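PDB 2CDQ: aspartokinase from Arabidopsis thaliana, which catalyses the ATP-dependent phosphorylation of L-aspartate to 4-phospho-L-aspartate, opening the pathway to lysine, threonine, methionine and isoleucine, and binds lysine and S-adenosylmethionine as allosteric effectors. Local coordinates for residues Leu74-Lys79 with Ser89-Leu94; Asp180-Gly185 with Thr222-Thr227; Pro193-Arg198 with Lys242-Lys247; Gln250-Val255 with Arg307-Tyr312; Ser424-Val429 with Ser458-Ser463. All blocks are in the same frame, centred on the assembly; numbering follows the deposited sequence.

Interaction 1 (Leu74-Lys79 with Ser89-Leu94); sequences LLAGEK and SEIEEL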
# COMPACT_ATOMS: atom_id res chain seq x y z
N LEU A 74 9.95 33.13 4.62
CA LEU A 74 8.85 32.58 3.84
C LEU A 74 7.52 33.21 4.22
O LEU A 74 6.70 33.51 3.35
CB LEU A 74 8.77 31.06 4.02
CG LEU A 74 9.80 30.16 3.31
CD1 LEU A 74 9.84 28.78 3.96
CD2 LEU A 74 9.51 30.04 1.83
N LEU A 75 7.29 33.40 5.51
CA LEU A 75 6.07 34.05 5.98
C LEU A 75 5.99 35.49 5.47
O LEU A 75 4.93 35.93 5.01
CB LEU A 75 5.94 33.99 7.51
CG LEU A 75 5.33 32.71 8.10
CD1 LEU A 75 5.74 32.53 9.56
CD2 LEU A 75 3.81 32.68 7.97
N ALA A 76 7.12 36.20 5.54
CA ALA A 76 7.24 37.57 5.01
C ALA A 76 6.94 37.62 3.51
O ALA A 76 6.35 38.59 3.01
CB ALA A 76 8.63 38.13 5.30
N GLY A 77 7.36 36.56 2.80
CA GLY A 77 7.08 36.41 1.38
C GLY A 77 5.59 36.37 1.09
O GLY A 77 5.08 37.21 0.36
N GLU A 78 4.90 35.40 1.69
CA GLU A 78 3.45 35.27 1.53
C GLU A 78 2.70 36.56 1.82
O GLU A 78 1.78 36.92 1.09
CB GLU A 78 2.89 34.14 2.41
CG GLU A 78 2.66 32.81 1.70
CD GLU A 78 3.66 31.74 2.11
OE1 GLU A 78 3.69 31.37 3.31
OE2 GLU A 78 4.40 31.26 1.23
N LYS A 79 3.10 37.26 2.89
CA LYS A 79 2.42 38.48 3.31
C LYS A 79 2.63 39.61 2.31
O LYS A 79 1.69 40.36 2.00
CB LYS A 79 2.87 38.92 4.71
CG LYS A 79 2.07 38.25 5.84
CD LYS A 79 2.33 38.90 7.19
CE LYS A 79 1.69 38.10 8.32
NZ LYS A 79 1.96 38.69 9.67
N SER A 89 7.26 47.63 4.23
CA SER A 89 8.23 48.03 5.26
C SER A 89 7.75 47.67 6.67
O SER A 89 8.55 47.65 7.61
CB SER A 89 8.50 49.53 5.17
OG SER A 89 8.73 49.94 3.82
N GLU A 90 6.45 47.39 6.81
CA GLU A 90 5.82 47.13 8.10
C GLU A 90 5.47 45.65 8.35
O GLU A 90 4.79 45.34 9.33
CB GLU A 90 4.57 48.01 8.28
CG GLU A 90 4.85 49.43 8.76
CD GLU A 90 5.62 50.28 7.74
OE1 GLU A 90 6.49 51.07 8.17
OE2 GLU A 90 5.37 50.15 6.52
N ILE A 91 5.93 44.76 7.48
CA ILE A 91 5.67 43.32 7.65
C ILE A 91 6.26 42.82 8.96
O ILE A 91 7.46 42.94 9.20
CB ILE A 91 6.19 42.48 6.46
CG1 ILE A 91 5.43 42.84 5.18
CG2 ILE A 91 6.04 40.99 6.76
CD1 ILE A 91 5.98 42.20 3.91
N GLU A 92 5.38 42.28 9.81
CA GLU A 92 5.73 41.74 11.12
C GLU A 92 7.00 40.89 11.13
O GLU A 92 7.90 41.12 11.93
CB GLU A 92 4.57 40.93 11.68
CG GLU A 92 3.85 41.58 12.85
CD GLU A 92 4.52 41.28 14.18
OE1 GLU A 92 3.99 40.43 14.93
OE2 GLU A 92 5.60 41.86 14.47
N GLU A 93 7.05 39.92 10.22
CA GLU A 93 8.20 39.03 10.10
C GLU A 93 9.48 39.76 9.70
O GLU A 93 10.57 39.42 10.18
CB GLU A 93 7.90 37.89 9.13
CG GLU A 93 7.15 36.71 9.75
CD GLU A 93 5.70 37.03 10.13
OE1 GLU A 93 5.17 36.33 11.03
OE2 GLU A 93 5.10 37.96 9.55
N LEU A 94 9.36 40.76 8.84
CA LEU A 94 10.51 41.58 8.44
C LEU A 94 11.07 42.38 9.62
O LEU A 94 12.29 42.48 9.77
CB LEU A 94 10.15 42.50 7.27
CG LEU A 94 11.17 43.55 6.84
CD1 LEU A 94 12.45 42.92 6.31
CD2 LEU A 94 10.56 44.48 5.82

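Interaction 2 (Asp180-Gly185 with Thr222-Thr227); sequences DDFTNG and TGAVTT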
# COMPACT_ATOMS: atom_id res chain seq x y z
N ASP A 180 17.96 23.06 -11.76
CA ASP A 180 17.28 24.34 -11.70
C ASP A 180 15.81 24.26 -11.27
O ASP A 180 15.02 25.14 -11.60
CB ASP A 180 17.46 25.10 -13.02
CG ASP A 180 18.92 25.26 -13.41
OD1 ASP A 180 19.46 26.37 -13.27
OD2 ASP A 180 19.54 24.26 -13.85
N ASP A 181 15.44 23.20 -10.54
CA ASP A 181 14.13 23.16 -9.88
C ASP A 181 14.28 23.67 -8.46
O ASP A 181 15.08 23.14 -7.69
CB ASP A 181 13.45 21.78 -9.94
CG ASP A 181 14.42 20.64 -10.13
OD1 ASP A 181 14.89 20.44 -11.27
OD2 ASP A 181 14.70 19.93 -9.14
N PHE A 182 13.50 24.69 -8.12
CA PHE A 182 13.86 25.58 -7.02
C PHE A 182 13.63 25.09 -5.58
O PHE A 182 14.57 25.01 -4.78
CB PHE A 182 13.35 27.00 -7.29
CG PHE A 182 14.15 27.72 -8.33
CD1 PHE A 182 15.37 28.31 -8.00
CD2 PHE A 182 13.72 27.76 -9.66
CE1 PHE A 182 16.14 28.96 -8.97
CE2 PHE A 182 14.48 28.40 -10.63
CZ PHE A 182 15.69 29.00 -10.28
N THR A 183 12.39 24.77 -5.24
CA THR A 183 12.11 24.28 -3.90
C THR A 183 12.94 23.02 -3.60
O THR A 183 13.23 22.72 -2.44
CB THR A 183 10.59 24.05 -3.73
OG1 THR A 183 9.91 25.30 -3.90
CG2 THR A 183 10.26 23.47 -2.35
N ASN A 184 13.37 22.32 -4.66
CA ASN A 184 14.03 21.02 -4.52
C ASN A 184 15.28 20.82 -5.41
O ASN A 184 15.36 19.87 -6.18
CB ASN A 184 13.01 19.89 -4.77
CG ASN A 184 13.52 18.53 -4.36
OD1 ASN A 184 13.98 18.33 -3.23
ND2 ASN A 184 13.45 17.57 -5.27
N GLY A 185 16.25 21.72 -5.28
CA GLY A 185 17.50 21.63 -6.03
C GLY A 185 18.33 20.38 -5.76
O GLY A 185 18.74 20.12 -4.63
N THR A 222 20.77 28.36 -14.80
CA THR A 222 20.24 29.67 -14.41
C THR A 222 21.31 30.51 -13.71
O THR A 222 21.27 31.74 -13.76
CB THR A 222 19.03 29.57 -13.46
OG1 THR A 222 19.29 28.59 -12.45
CG2 THR A 222 17.76 29.18 -14.23
N GLY A 223 22.25 29.82 -13.06
CA GLY A 223 23.25 30.47 -12.21
C GLY A 223 22.63 31.05 -10.95
O GLY A 223 23.31 31.73 -10.19
N ALA A 224 21.35 30.76 -10.74
CA ALA A 224 20.55 31.36 -9.67
C ALA A 224 20.59 30.56 -8.35
O ALA A 224 20.78 29.34 -8.35
CB ALA A 224 19.10 31.56 -10.14
N VAL A 225 20.40 31.27 -7.24
CA VAL A 225 20.47 30.67 -5.90
C VAL A 225 19.39 29.61 -5.73
O VAL A 225 18.23 29.80 -6.12
CB VAL A 225 20.37 31.74 -4.78
CG1 VAL A 225 20.61 31.10 -3.42
CG2 VAL A 225 21.37 32.87 -5.02
N THR A 226 19.78 28.49 -5.14
CA THR A 226 18.91 27.33 -5.02
C THR A 226 18.93 26.76 -3.60
O THR A 226 19.97 26.78 -2.94
CB THR A 226 19.35 26.26 -6.05
OG1 THR A 226 18.59 26.42 -7.25
CG2 THR A 226 19.16 24.86 -5.53
N THR A 227 17.79 26.26 -3.13
CA THR A 227 17.73 25.51 -1.86
C THR A 227 17.66 24.01 -2.12
O THR A 227 17.06 23.57 -3.09
CB THR A 227 16.56 25.93 -0.95
OG1 THR A 227 15.31 25.74 -1.63
CG2 THR A 227 16.69 27.38 -0.54

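Interaction 3 (Pro193-Arg198 with Lys242-Lys247); sequences PAVAKR and KALGLK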
# COMPACT_ATOMS: atom_id res chain seq x y z
N PRO A 193 34.20 17.42 -6.87
CA PRO A 193 35.52 17.94 -7.27
C PRO A 193 35.66 19.46 -7.15
O PRO A 193 36.73 19.95 -6.77
CB PRO A 193 35.63 17.50 -8.74
CG PRO A 193 34.63 16.39 -8.90
CD PRO A 193 33.51 16.79 -8.00
N ALA A 194 34.59 20.20 -7.46
CA ALA A 194 34.60 21.67 -7.41
C ALA A 194 34.78 22.20 -6.00
O ALA A 194 35.54 23.15 -5.78
CB ALA A 194 33.33 22.23 -8.03
N VAL A 195 34.09 21.58 -5.05
CA VAL A 195 34.10 22.02 -3.65
C VAL A 195 35.42 21.66 -2.95
O VAL A 195 35.99 22.48 -2.23
CB VAL A 195 32.87 21.48 -2.88
CG1 VAL A 195 33.07 21.54 -1.36
CG2 VAL A 195 31.63 22.26 -3.28
N ALA A 196 35.90 20.43 -3.17
CA ALA A 196 37.17 19.99 -2.61
C ALA A 196 38.32 20.89 -3.06
O ALA A 196 39.19 21.25 -2.26
CB ALA A 196 37.45 18.54 -3.00
N LYS A 197 38.29 21.28 -4.34
CA LYS A 197 39.32 22.14 -4.94
C LYS A 197 39.29 23.55 -4.36
O LYS A 197 40.35 24.13 -4.06
CB LYS A 197 39.13 22.18 -6.46
CG LYS A 197 40.40 22.45 -7.26
CD LYS A 197 40.52 23.91 -7.67
CE LYS A 197 41.18 24.05 -9.04
NZ LYS A 197 42.51 23.38 -9.11
N ARG A 198 38.09 24.11 -4.21
CA ARG A 198 37.92 25.47 -3.70
C ARG A 198 38.25 25.56 -2.21
O ARG A 198 38.90 26.52 -1.77
CB ARG A 198 36.49 25.96 -3.96
CG ARG A 198 36.39 27.39 -4.51
CD ARG A 198 36.66 28.45 -3.46
NE ARG A 198 36.11 29.74 -3.87
CZ ARG A 198 36.06 30.82 -3.10
NH1 ARG A 198 36.54 30.79 -1.86
NH2 ARG A 198 35.52 31.94 -3.56
N LYS A 242 31.83 13.85 1.91
CA LYS A 242 32.23 13.02 0.76
C LYS A 242 33.27 13.72 -0.12
O LYS A 242 34.24 13.09 -0.56
CB LYS A 242 31.00 12.63 -0.08
CG LYS A 242 31.32 11.79 -1.32
CD LYS A 242 30.05 11.27 -2.00
CE LYS A 242 30.36 10.23 -3.10
NZ LYS A 242 30.52 10.83 -4.46
N ALA A 243 33.07 15.02 -0.35
CA ALA A 243 33.96 15.80 -1.20
C ALA A 243 35.38 15.90 -0.64
O ALA A 243 36.35 15.96 -1.40
CB ALA A 243 33.38 17.20 -1.42
N LEU A 244 35.49 15.90 0.69
CA LEU A 244 36.78 16.04 1.36
C LEU A 244 37.27 14.73 2.00
O LEU A 244 38.32 14.72 2.65
CB LEU A 244 36.73 17.17 2.39
CG LEU A 244 36.90 18.62 1.91
CD1 LEU A 244 35.69 19.10 1.10
CD2 LEU A 244 37.15 19.55 3.09
N GLY A 245 36.51 13.66 1.82
CA GLY A 245 36.85 12.33 2.35
C GLY A 245 37.20 12.30 3.83
O GLY A 245 38.17 11.65 4.23
N LEU A 246 36.41 13.00 4.64
CA LEU A 246 36.69 13.14 6.07
C LEU A 246 36.38 11.87 6.86
O LEU A 246 35.74 10.95 6.34
CB LEU A 246 35.94 14.35 6.63
CG LEU A 246 36.13 15.66 5.86
CD1 LEU A 246 35.16 16.72 6.33
CD2 LEU A 246 37.55 16.16 5.97
N LYS A 247 36.84 11.82 8.11
CA LYS A 247 36.65 10.64 8.97
C LYS A 247 35.18 10.44 9.36
O LYS A 247 34.69 9.31 9.33
CB LYS A 247 37.50 10.73 10.24
CG LYS A 247 38.95 11.17 10.06
CD LYS A 247 39.63 11.36 11.43
CE LYS A 247 38.85 12.33 12.34
NZ LYS A 247 39.12 12.12 13.79

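Interaction 4 (Gln250-Val255 with Arg307-Tyr312); sequences QVWKDV and RVKNSY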
# COMPACT_ATOMS: atom_id res chain seq x y z
N GLN A 250 29.41 15.12 11.58
CA GLN A 250 28.75 15.32 12.87
C GLN A 250 27.53 16.20 12.73
O GLN A 250 27.59 17.26 12.12
CB GLN A 250 29.72 15.96 13.86
CG GLN A 250 30.82 15.04 14.37
CD GLN A 250 31.73 15.70 15.40
OE1 GLN A 250 31.48 16.84 15.84
NE2 GLN A 250 32.80 15.00 15.78
N VAL A 251 26.41 15.75 13.30
CA VAL A 251 25.19 16.55 13.34
C VAL A 251 24.87 16.87 14.79
O VAL A 251 24.73 15.96 15.62
CB VAL A 251 24.01 15.82 12.63
CG1 VAL A 251 22.67 16.43 13.00
CG2 VAL A 251 24.20 15.83 11.13
N TRP A 252 24.78 18.16 15.11
CA TRP A 252 24.58 18.59 16.50
C TRP A 252 23.12 18.83 16.90
O TRP A 252 22.33 19.40 16.13
CB TRP A 252 25.47 19.80 16.80
CG TRP A 252 26.93 19.44 16.85
CD1 TRP A 252 27.80 19.37 15.80
CD2 TRP A 252 27.69 19.09 18.02
NE1 TRP A 252 29.05 18.99 16.24
CE2 TRP A 252 29.00 18.81 17.59
CE3 TRP A 252 27.38 18.97 19.38
CZ2 TRP A 252 30.01 18.43 18.49
CZ3 TRP A 252 28.38 18.60 20.26
CH2 TRP A 252 29.68 18.33 19.81
N LYS A 253 22.78 18.37 18.10
CA LYS A 253 21.45 18.53 18.69
C LYS A 253 21.56 18.90 20.17
O LYS A 253 22.66 18.99 20.71
CB LYS A 253 20.64 17.23 18.54
CG LYS A 253 20.10 16.97 17.14
CD LYS A 253 18.90 16.03 17.17
CE LYS A 253 17.62 16.78 17.55
NZ LYS A 253 16.48 15.85 17.80
N ASP A 254 20.41 19.11 20.83
CA ASP A 254 20.38 19.48 22.25
C ASP A 254 20.15 18.31 23.21
O ASP A 254 20.06 18.51 24.43
CB ASP A 254 19.34 20.58 22.48
CG ASP A 254 19.76 21.91 21.89
OD1 ASP A 254 20.97 22.20 21.85
OD2 ASP A 254 18.86 22.67 21.46
N VAL A 255 20.06 17.10 22.66
CA VAL A 255 19.85 15.88 23.44
C VAL A 255 20.91 14.83 23.07
O VAL A 255 21.66 15.02 22.11
CB VAL A 255 18.46 15.29 23.19
CG1 VAL A 255 17.38 16.19 23.80
CG2 VAL A 255 18.22 15.10 21.70
N ARG A 307 27.60 11.09 12.85
CA ARG A 307 27.45 11.13 14.31
C ARG A 307 26.49 12.22 14.76
O ARG A 307 26.58 13.37 14.31
CB ARG A 307 28.81 11.31 14.99
CG ARG A 307 28.77 11.10 16.51
CD ARG A 307 30.14 11.30 17.13
NE ARG A 307 31.10 10.30 16.65
CZ ARG A 307 31.30 9.13 17.23
NH1 ARG A 307 30.62 8.78 18.32
NH2 ARG A 307 32.20 8.29 16.71
N VAL A 308 25.57 11.86 15.65
CA VAL A 308 24.64 12.83 16.21
C VAL A 308 25.04 13.11 17.65
O VAL A 308 25.02 12.21 18.50
CB VAL A 308 23.17 12.37 16.09
CG1 VAL A 308 22.23 13.46 16.56
CG2 VAL A 308 22.85 12.00 14.66
N LYS A 309 25.42 14.36 17.92
CA LYS A 309 26.00 14.76 19.20
C LYS A 309 25.16 15.77 19.98
O LYS A 309 24.33 16.50 19.40
CB LYS A 309 27.41 15.33 19.01
CG LYS A 309 28.41 14.33 18.45
CD LYS A 309 29.84 14.78 18.66
CE LYS A 309 30.37 14.34 20.01
NZ LYS A 309 31.83 14.60 20.13
N ASN A 310 25.39 15.82 21.29
CA ASN A 310 24.71 16.73 22.18
C ASN A 310 25.59 17.93 22.53
O ASN A 310 26.66 17.77 23.11
CB ASN A 310 24.31 15.99 23.46
CG ASN A 310 23.39 16.80 24.36
OD1 ASN A 310 22.91 17.87 23.97
ND2 ASN A 310 23.15 16.30 25.56
N SER A 311 25.15 19.13 22.16
CA SER A 311 25.93 20.33 22.43
C SER A 311 26.08 20.58 23.93
O SER A 311 27.04 21.23 24.36
CB SER A 311 25.40 21.57 21.69
OG SER A 311 23.98 21.59 21.62
N TYR A 312 25.15 20.05 24.72
CA TYR A 312 25.23 20.15 26.17
C TYR A 312 26.03 19.00 26.79
O TYR A 312 26.17 18.93 28.02
CB TYR A 312 23.83 20.22 26.78
CG TYR A 312 23.11 21.51 26.50
CD1 TYR A 312 22.06 21.55 25.59
CD2 TYR A 312 23.49 22.70 27.12
CE1 TYR A 312 21.39 22.73 25.32
CE2 TYR A 312 22.83 23.90 26.85
CZ TYR A 312 21.78 23.90 25.95
OH TYR A 312 21.10 25.08 25.67

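Interaction 5 (Ser424-Val429 with Ser458-Ser463); sequences SLIGNV and SKVNIS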
# COMPACT_ATOMS: atom_id res chain seq x y z
N SER A 424 5.13 4.14 14.96
CA SER A 424 6.07 3.32 14.20
C SER A 424 7.01 2.59 15.14
O SER A 424 7.64 3.21 15.99
CB SER A 424 6.87 4.17 13.21
OG SER A 424 6.16 4.36 11.99
N LEU A 425 7.08 1.27 14.99
CA LEU A 425 8.05 0.46 15.70
C LEU A 425 9.27 0.20 14.82
O LEU A 425 9.16 -0.43 13.77
CB LEU A 425 7.42 -0.85 16.15
CG LEU A 425 6.90 -1.01 17.59
CD1 LEU A 425 6.46 0.31 18.23
CD2 LEU A 425 5.79 -2.06 17.63
N ILE A 426 10.42 0.70 15.26
CA ILE A 426 11.69 0.50 14.56
C ILE A 426 12.51 -0.51 15.37
O ILE A 426 12.96 -0.20 16.48
CB ILE A 426 12.50 1.81 14.43
CG1 ILE A 426 11.58 3.02 14.11
CG2 ILE A 426 13.65 1.65 13.44
CD1 ILE A 426 10.92 3.00 12.74
N GLY A 427 12.69 -1.70 14.82
CA GLY A 427 13.39 -2.75 15.55
C GLY A 427 14.26 -3.69 14.72
O GLY A 427 14.63 -3.40 13.57
N ASN A 428 14.59 -4.82 15.34
CA ASN A 428 15.41 -5.83 14.72
C ASN A 428 14.53 -6.82 14.00
O ASN A 428 13.76 -7.56 14.61
CB ASN A 428 16.26 -6.54 15.79
CG ASN A 428 17.18 -7.60 15.21
OD1 ASN A 428 17.12 -7.93 14.02
ND2 ASN A 428 18.03 -8.15 16.06
N VAL A 429 14.66 -6.84 12.68
CA VAL A 429 13.78 -7.64 11.85
C VAL A 429 13.83 -9.15 12.19
O VAL A 429 12.86 -9.88 11.99
CB VAL A 429 14.00 -7.33 10.34
CG1 VAL A 429 14.95 -8.33 9.69
CG2 VAL A 429 12.66 -7.27 9.63
N SER A 458 10.51 -7.18 4.77
CA SER A 458 11.54 -7.33 5.82
C SER A 458 12.09 -6.00 6.35
O SER A 458 13.26 -5.91 6.74
CB SER A 458 12.67 -8.24 5.34
OG SER A 458 12.19 -9.55 5.11
N LYS A 459 11.24 -4.98 6.38
CA LYS A 459 11.67 -3.64 6.77
C LYS A 459 11.76 -3.53 8.29
O LYS A 459 11.05 -4.24 9.00
CB LYS A 459 10.73 -2.57 6.18
CG LYS A 459 10.79 -2.44 4.64
CD LYS A 459 12.23 -2.48 4.15
CE LYS A 459 12.47 -1.66 2.90
NZ LYS A 459 12.39 -2.46 1.65
N VAL A 460 12.64 -2.67 8.77
CA VAL A 460 12.81 -2.43 10.21
C VAL A 460 11.62 -1.66 10.82
O VAL A 460 11.46 -1.61 12.04
CB VAL A 460 14.16 -1.71 10.54
CG1 VAL A 460 15.34 -2.64 10.29
CG2 VAL A 460 14.32 -0.44 9.72
N ASN A 461 10.80 -1.07 9.95
CA ASN A 461 9.72 -0.16 10.32
C ASN A 461 8.34 -0.79 10.14
O ASN A 461 7.95 -1.14 9.03
CB ASN A 461 9.84 1.12 9.46
CG ASN A 461 8.77 2.17 9.77
OD1 ASN A 461 7.66 1.87 10.19
ND2 ASN A 461 9.12 3.43 9.53
N ILE A 462 7.60 -0.92 11.24
CA ILE A 462 6.19 -1.32 11.15
C ILE A 462 5.28 -0.26 11.77
O ILE A 462 5.53 0.21 12.88
CB ILE A 462 5.93 -2.72 11.77
CG1 ILE A 462 4.46 -3.11 11.64
CG2 ILE A 462 6.41 -2.78 13.22
CD1 ILE A 462 4.07 -4.37 12.39
N SER A 463 4.24 0.13 11.04
CA SER A 463 3.37 1.22 11.47
C SER A 463 1.98 0.76 11.90
O SER A 463 1.36 -0.07 11.23
CB SER A 463 3.26 2.27 10.36
OG SER A 463 4.53 2.82 10.05

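Interaction 1 (Leu74-Lys79 with Ser89-Leu94)
Glu-93 reaches across to the facing helix, where its side chain runs from Ala-76 past Leu-75 to Lys-79. CB rests on the methyl of Ala-76, 3.9 Å from Ala-76 CB. With chi1 at -84°, CG turns back beside the backbone N and comes to 3.7 Å from Leu-75 CB. A bend at chi2 places CD between two neighbours, near both Leu-75 CB and Lys-79 NZ. At the tip the two oxygens divide, OE1 facing Leu-75 CD1. Glu-93 OE2 receives Lys-79 NZ at 3.2 Å on its syn lone pair, a salt bridge on the exposed side of the contact.

This is a helix-loop-helix join in the amino acid kinase domain, where the last turns of helix 69-80 meet the start of helix 92-108. Ile-91, at the N-cap, has no polar side chain to offer the helix end. It packs instead, with CG2 4.1 Å from Ala-76 CB and CD1 3.7 Å from Ala-76 O. Helix 113-132 lies against the buried side, its Leu-126 touching Ala-76 and Leu-94. The Lys-79 chain, extended beyond CG, crosses Glu-93 at about a right angle and ends with NZ 4.0 Å from Glu-92 CB.

Interaction 2 (Asp180-Gly185 with Thr222-Thr227)
Asp-180 and Thr-222 reach toward each other tip to tip, and the bond that joins them runs from the threonine backbone to one carboxylate oxygen. Thr-222 N donates at 2.8 Å to Asp-180 OD1, approaching on the syn side but 34° out of the carboxylate plane, and the N-H...O angle of 133° shows a bent bond. The hydroxyl OG1 also points to OD1, but its modelled separation is too short to be reliable, which leaves that bond doubtful.

Next to this pair lies Phe-182, its ring presenting an edge to the strand. Val-225 O lies in the ring plane, 3.6 Å from Phe-182 CE1, and Ala-224 CB touches the same edge at 4.1 Å from CE1. Farther along, Gly-185 N donates to Thr-227 O at 3.0 Å, and Gly-185 CA lies 3.7 Å from Thr-226 CG2. The bonds of Asp-180 with Thr-222 and of Gly-185 with Thr-227 tie loop 180-185 to the edge of the kinase-domain sheet, where the side chain of Thr-227 is about 6 Å from that of the substrate-binding Glu-148.

A second layer holds these groups. Thr-222 OG1 sits between the backbone N and the carbonyl carbon (chi1 45°), where it accepts a weak bond from Ala-224 N. Strand 225-227 is pinned to strand 209-219 through Thr-226 and Gly-217, and Arg-138 of helix 137-161 touches both Phe-182 and Ala-224. Donation from Thr-222 N, with a weak bond from Lys-221 N, would be expected to favour a charged carboxylate at Asp-180.

Interaction 3 (Pro193-Arg198 with Lys242-Lys247)
Ala-196 and Ala-243 meet where two helices come together, and the shortest backbone bond there runs inside one of them, Arg-198 N donating to Ala-194 O at 3.1 Å. Between the helices the contact is made by alanine, valine and leucine side chains and one carbonyl. The methyl of Ala-196 faces the carbonyl of Ala-243, with CB 3.2 Å from Ala-243 O. Beside it, Val-195 CG1 lies 4.4 Å from Ala-243 CB and 4.3 Å from Leu-244 CD1.

Leu-244 carries CG beside its backbone N (chi1 -81°), and the CD1 branch ends 4.1 Å from Ala-196 CA. Helices 191-205 and 232-244 of the amino acid kinase domain thus pack through alanines, which let their backbones approach to 5.5 Å between Ala-196 CA and Ala-243 CA. Gly-245, the first residue to leave helical phi/psi, forms a Schellman motif at positive phi (51°), and the chain turns there toward strand 248-253. The patch extends beyond these residues: Leu-244 also touches Leu-199 of helix 191-205, and Val-195 packs on Phe-176. Lys-242 makes a cation-pi contact with Tyr-192, one turn before Ala-196 on the same helix.

Interaction 4 (Gln250-Val255 with Arg307-Tyr312)
Val-251 and Lys-253 exchange backbone bonds with Arg-307, Lys-309 and Ser-311, pairing two parallel strands in register. Val-251 N donates to Arg-307 O at 2.6 Å and Val-251 O accepts Lys-309 N at 2.9 Å; Lys-253 N then donates to Lys-309 O at 2.8 Å. Where the strands end, Lys-253 O takes two donors. Ser-311 N comes nearly straight onto Lys-253 O at 2.9 Å, whereas Ser-311 OG, 3.1 Å from Lys-253 O, donates from 50° above the carbonyl plane.

On the face carrying Trp-252, Lys-309 lies alongside the indole and points the same way. Its CB stands over the six-membered ring in a CH-pi contact, 3.6 Å from the centroid. CD lies near CZ2 and CH2, and a bend at chi3 (87°) sets Lys-309 CE 4.1 Å from Trp-252 CH2. Lys-309 NZ donates to Pro-314 O. Gln-250 OE1 accepts a weak bond from Trp-252 NE1, and Gln-250 NE2 donates to Glu-248, which also forms a salt bridge with Arg-307. Asp-254 is drawn to Arg-43 by a salt bridge, and Asn-310 ND2 bonds Asp-256.

On the opposite face Val-251 and Val-308 form an apolar pair, with Leu-291 packing on both. The aliphatic part of Lys-253 follows, its CG 4.1 Å from Val-308 CG1. Strand 29-33 flanks 248-253 on its other edge and carries Lys-32, which probably binds ATP. Such neighbouring parallel strands, with helices against their faces, belong to the central sheet of the amino acid kinase fold.

Interaction 5 (Ser424-Val429 with Ser458-Ser463)
The antiparallel pair at the centre of an ACT-domain sheet is formed here, with Leu-425 opposite Ile-462 as its hydrogen-bonded pair. Leu-425 N donates to Ile-462 O at 2.8 Å, and Ile-462 N returns a bond to Leu-425 O at 3.0 Å. Two residues on, Gly-427 N reaches Val-460 O at 3.0 Å, just before strand 461-467 begins.

In the non-hydrogen-bonded pair Ser-424 and Ser-463, the hydroxyls meet directly, OG to OG 3.0 Å, a hydrogen bond in which either hydroxyl could be the donor. Both side chains share a face with Ile-426 and Asn-461. There Ile-426 CD1 lies 3.7 Å from Asn-461 ND2, the two side chains crossing obliquely. Asn-461 holds CG anti to its backbone N (chi1 -179°), which brings CG to 3.8 Å from Ile-426 CD1. Its ND2 makes weak bonds to Glu-282 and to Glu-379 of the second subunit.

Between the two strands the chain passes through helix 432-446 and strand 452-455, the beta-alpha-beta-beta order of an ACT domain. Strand 332-339 flanks 420-427 on its other side. The face carrying Leu-425 and Ile-462 is apolar: Leu-425 CB sits 3.7 Å from Ile-462 CG2, and helix 432-446 lies over them, with Ala-439 on Leu-425 and Leu-436 on Ile-462.

Past the strands, Val-429 turns CG2 toward the loop, 3.5 Å from Lys-459 O. This loop adjoins the dimer partner: Lys-459 NZ forms a salt bridge with Asp-345 of the second subunit, and the backbone of Ser-458 is hydrogen-bonded to that subunit as well.

Interactions 4 and 5 are the strand pairings, parallel in the kinase domain and antiparallel in the ACT domain, with centres about 25 Å apart; both rest on backbone bonds, and interaction 5 is the more buried. Interactions 1 and 3 join helices and both pack against an alanine, but in interaction 1 Glu-93 and Lys-79 carry much of the contact and add a salt bridge. Interaction 2 ties a loop to the edge of the sheet that contains interaction 4, through a carboxylate, an aromatic ring edge and one backbone bond. Interactions 3 and 4 are consecutive in the chain, helix 232-244 leading into strand 248-253. Interactions 1 and 5 lie farthest apart, about 42 Å between centres, and interaction 5 alone borders the second subunit.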